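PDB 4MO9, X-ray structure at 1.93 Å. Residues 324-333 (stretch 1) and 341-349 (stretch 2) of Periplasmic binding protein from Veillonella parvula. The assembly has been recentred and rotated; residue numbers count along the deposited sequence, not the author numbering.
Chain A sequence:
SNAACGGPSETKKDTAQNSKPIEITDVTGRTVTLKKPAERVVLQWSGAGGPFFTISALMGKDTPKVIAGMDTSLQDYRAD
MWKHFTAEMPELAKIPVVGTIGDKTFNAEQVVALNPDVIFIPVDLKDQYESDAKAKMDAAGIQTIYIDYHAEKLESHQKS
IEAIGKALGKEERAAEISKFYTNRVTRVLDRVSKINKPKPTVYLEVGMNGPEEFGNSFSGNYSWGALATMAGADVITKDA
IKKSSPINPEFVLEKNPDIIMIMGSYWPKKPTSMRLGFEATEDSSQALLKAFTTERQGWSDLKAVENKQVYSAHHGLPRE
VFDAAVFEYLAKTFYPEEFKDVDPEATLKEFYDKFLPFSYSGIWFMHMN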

# COMPACT_ATOMS: atom_id res chain seq x y z
N ALA A 324 4.68 3.83 -6.11
CA ALA A 324 5.32 4.97 -6.78
C ALA A 324 4.28 6.02 -7.13
O ALA A 324 4.57 7.22 -7.14
N ALA A 325 3.06 5.56 -7.42
CA ALA A 325 1.96 6.48 -7.71
C ALA A 325 1.63 7.38 -6.52
O ALA A 325 1.16 8.51 -6.70
N VAL A 326 1.84 6.87 -5.31
CA VAL A 326 1.56 7.66 -4.11
C VAL A 326 2.63 8.74 -3.94
O VAL A 326 2.32 9.88 -3.60
N PHE A 327 3.88 8.36 -4.17
CA PHE A 327 4.98 9.33 -4.13
C PHE A 327 4.69 10.47 -5.10
O PHE A 327 4.84 11.65 -4.75
N GLU A 328 4.26 10.13 -6.31
CA GLU A 328 3.93 11.13 -7.32
C GLU A 328 2.73 11.99 -6.92
O GLU A 328 2.74 13.21 -7.08
N TYR A 329 1.69 11.35 -6.39
CA TYR A 329 0.48 12.09 -6.00
C TYR A 329 0.76 13.10 -4.90
O TYR A 329 0.26 14.23 -4.93
N LEU A 330 1.56 12.70 -3.91
CA LEU A 330 1.85 13.61 -2.80
C LEU A 330 2.69 14.79 -3.28
O LEU A 330 2.38 15.93 -2.97
N ALA A 331 3.73 14.52 -4.06
CA ALA A 331 4.62 15.58 -4.54
C ALA A 331 3.92 16.55 -5.49
O ALA A 331 4.10 17.78 -5.42
N LYS A 332 3.10 15.99 -6.38
CA LYS A 332 2.32 16.81 -7.31
C LYS A 332 1.24 17.63 -6.59
O LYS A 332 0.92 18.75 -7.01
N THR A 333 0.70 17.09 -5.49
CA THR A 333 -0.32 17.81 -4.72
C THR A 333 0.32 18.98 -3.98
O THR A 333 -0.21 20.11 -3.98
N ASP A 341 4.72 17.38 -15.33
CA ASP A 341 5.12 16.27 -16.19
C ASP A 341 4.84 14.92 -15.54
O ASP A 341 5.23 13.86 -16.06
N VAL A 342 4.18 14.95 -14.39
CA VAL A 342 3.86 13.72 -13.67
C VAL A 342 2.35 13.49 -13.58
O VAL A 342 1.61 14.43 -13.30
N ASP A 343 1.90 12.27 -13.84
CA ASP A 343 0.47 11.93 -13.77
C ASP A 343 0.26 10.67 -12.93
O ASP A 343 0.36 9.55 -13.45
N PRO A 344 -0.05 10.86 -11.64
CA PRO A 344 -0.10 9.74 -10.69
C PRO A 344 -1.19 8.73 -11.04
O PRO A 344 -0.97 7.52 -10.86
N GLU A 345 -2.33 9.19 -11.56
CA GLU A 345 -3.36 8.24 -11.97
C GLU A 345 -2.88 7.40 -13.16
O GLU A 345 -3.11 6.19 -13.21
N ALA A 346 -2.22 8.04 -14.11
CA ALA A 346 -1.68 7.32 -15.27
C ALA A 346 -0.62 6.31 -14.83
O ALA A 346 -0.51 5.22 -15.42
N THR A 347 0.17 6.65 -13.81
CA THR A 347 1.17 5.71 -13.28
C THR A 347 0.53 4.44 -12.73
O THR A 347 0.99 3.33 -13.01
N LEU A 348 -0.53 4.59 -11.93
CA LEU A 348 -1.22 3.43 -11.37
C LEU A 348 -1.84 2.60 -12.50
O LEU A 348 -1.64 1.38 -12.56
N LYS A 349 -2.58 3.26 -13.39
CA LYS A 349 -3.19 2.59 -14.54
C LYS A 349 -2.14 1.84 -15.38
O LYS A 349 -2.34 0.70 -15.80

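Two helices of one chain lie side by side here, running almost exactly antiparallel (175° between their N-to-C directions), with their axes approaching to 8.5 Å. Stretch 1 is helical throughout. Stretch 2 enters as a loop and turns into its helix at Pro-344, so the contact joins one helix to both the first turn of another and the segment leading into it. Together the two surfaces bury 441 Å².

Along stretch 1, the residues whose CA-to-CB bonds point toward the partner are Ala-325, Glu-328 and Lys-332, a spacing of three and four that keeps them on one face of the helix. Ala-324 points sideways and makes no contact. Ala-325 marks the tightest backbone approach, its CA lying 4.9 Å from the CA of Pro-344. Its methyl group fills the small space available: CB is 4.0 Å from CG2 of Thr-347 and 4.2 Å from CB of Leu-348, while its carbonyl O lies 3.6 Å from CB of Pro-344. That same oxygen accepts the helical hydrogen bond from Tyr-329 N. Val-326, a t rotamer, points away, and Phe-327 is out of reach.

Glu-328 is the buried polar centre of the contact. With chi1 m and chi2 t, its chain reaches out past Val-342 toward Thr-347, and its aliphatic part packs against Val-342, CB to CG1 at 3.5 Å; Val-342, chi1 t, points toward stretch 1 and shields this portion of the side chain. The carboxylate then meets Thr-347, chi1 m, whose OG1 donates to OE1 of Glu-328 in a very short hydrogen bond of 2.4 Å. A threonine suits this position because its hydroxyl answers the buried acid while its methyl faces Ala-325.

Tyr-329, chi1 t, points sideways and contributes from the flank. Its CB is 3.9 Å from CB of Pro-344, and CG of the proline lies at the edge of the tyrosine ring, near its plane. The phenol OH finds its hydrogen bond elsewhere in the structure. Leu-330 points away and Ala-331 sideways, neither touching stretch 2.

Lys-332 completes the inward face. Its first three chi angles are t and chi4 is p, so the extended methylene chain passes Pro-344, with CD 3.6 Å from the proline CD, before NZ donates to the backbone O of Val-342 at 2.7 Å. The long side chain thus offers apolar contact along its length and a charged donor at its end. Thr-333 is out of reach of stretch 2; its OG1 donates back to Tyr-329 O at 2.6 Å.

Pro-344 is the knob of this packing, seated among Ala-325, Glu-328, Tyr-329 and Lys-332. Proline fits the first turn of a helix, where its lack of an amide hydrogen costs no helical bond. Just before it, Asp-343 points away from stretch 1 and caps the helix, its OD1 accepting from Ala-346 N at 3.1 Å.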

# COMPACT_ATOMS: atom_id res chain seq x y z
CB ALA A 324 6.04 4.51 -8.04
CB ALA A 325 0.73 5.71 -8.16
CB VAL A 326 1.52 6.79 -2.85
CG1 VAL A 326 1.28 7.66 -1.62
CG2 VAL A 326 0.42 5.75 -2.96
CB PHE A 327 6.32 8.66 -4.50
CG PHE A 327 7.00 7.93 -3.36
CD1 PHE A 327 6.67 6.61 -3.07
CD2 PHE A 327 8.00 8.55 -2.62
CE1 PHE A 327 7.31 5.92 -2.04
CE2 PHE A 327 8.66 7.86 -1.57
CZ PHE A 327 8.31 6.54 -1.29
CB GLU A 328 3.65 10.45 -8.66
CG GLU A 328 4.88 9.81 -9.31
CD GLU A 328 4.57 9.28 -10.70
OE1 GLU A 328 3.41 8.86 -10.92
OE2 GLU A 328 5.47 9.31 -11.57
CB TYR A 329 -0.61 11.13 -5.53
CG TYR A 329 -1.93 11.82 -5.25
CD1 TYR A 329 -2.41 11.97 -3.96
CD2 TYR A 329 -2.68 12.34 -6.29
CE1 TYR A 329 -3.63 12.61 -3.71
CE2 TYR A 329 -3.90 12.99 -6.06
CZ TYR A 329 -4.36 13.12 -4.77
OH TYR A 329 -5.57 13.76 -4.55
CB LEU A 330 2.56 12.87 -1.67
CG LEU A 330 1.72 11.87 -0.87
CD1 LEU A 330 2.64 11.03 0.01
CD2 LEU A 330 0.68 12.60 -0.03
CB ALA A 331 5.85 14.98 -5.21
CB LYS A 332 1.70 15.92 -8.40
CG LYS A 332 0.86 16.64 -9.46
CD LYS A 332 0.34 15.61 -10.48
CE LYS A 332 -0.36 16.26 -11.67
NZ LYS A 332 0.58 16.86 -12.66
CB THR A 333 -1.01 16.87 -3.70
OG1 THR A 333 -1.75 15.87 -4.41
CG2 THR A 333 -1.95 17.64 -2.77
CB ASP A 341 6.61 16.40 -16.56
CG ASP A 341 7.52 16.38 -15.34
OD1 ASP A 341 7.02 16.57 -14.21
OD2 ASP A 341 8.75 16.16 -15.50
CB VAL A 342 4.51 13.73 -12.27
CG1 VAL A 342 3.85 12.73 -11.35
CG2 VAL A 342 6.01 13.44 -12.37
CB ASP A 343 -0.09 11.73 -15.19
CG ASP A 343 -1.61 11.58 -15.20
OD1 ASP A 343 -2.21 11.14 -14.19
OD2 ASP A 343 -2.22 11.91 -16.24
CB PRO A 344 -0.39 10.43 -9.34
CG PRO A 344 -0.01 11.89 -9.56
CD PRO A 344 -0.32 12.16 -11.00
CB GLU A 345 -4.69 8.93 -12.31
CG GLU A 345 -5.85 7.95 -12.23
CD GLU A 345 -7.12 8.44 -12.88
OE1 GLU A 345 -7.27 9.67 -13.09
OE2 GLU A 345 -7.99 7.58 -13.16
CB ALA A 346 -1.12 8.30 -16.27
CB THR A 347 2.01 6.37 -12.18
OG1 THR A 347 2.84 7.38 -12.77
CG2 THR A 347 2.87 5.32 -11.47
CB LEU A 348 -2.29 3.84 -10.35
CG LEU A 348 -2.98 2.71 -9.58
CD1 LEU A 348 -1.97 1.87 -8.78
CD2 LEU A 348 -4.07 3.24 -8.67
CB LYS A 349 -3.95 3.60 -15.41
CG LYS A 349 -4.52 3.00 -16.69
CD LYS A 349 -5.26 4.01 -17.55
CE LYS A 349 -5.64 3.37 -18.87
NZ LYS A 349 -6.41 2.12 -18.67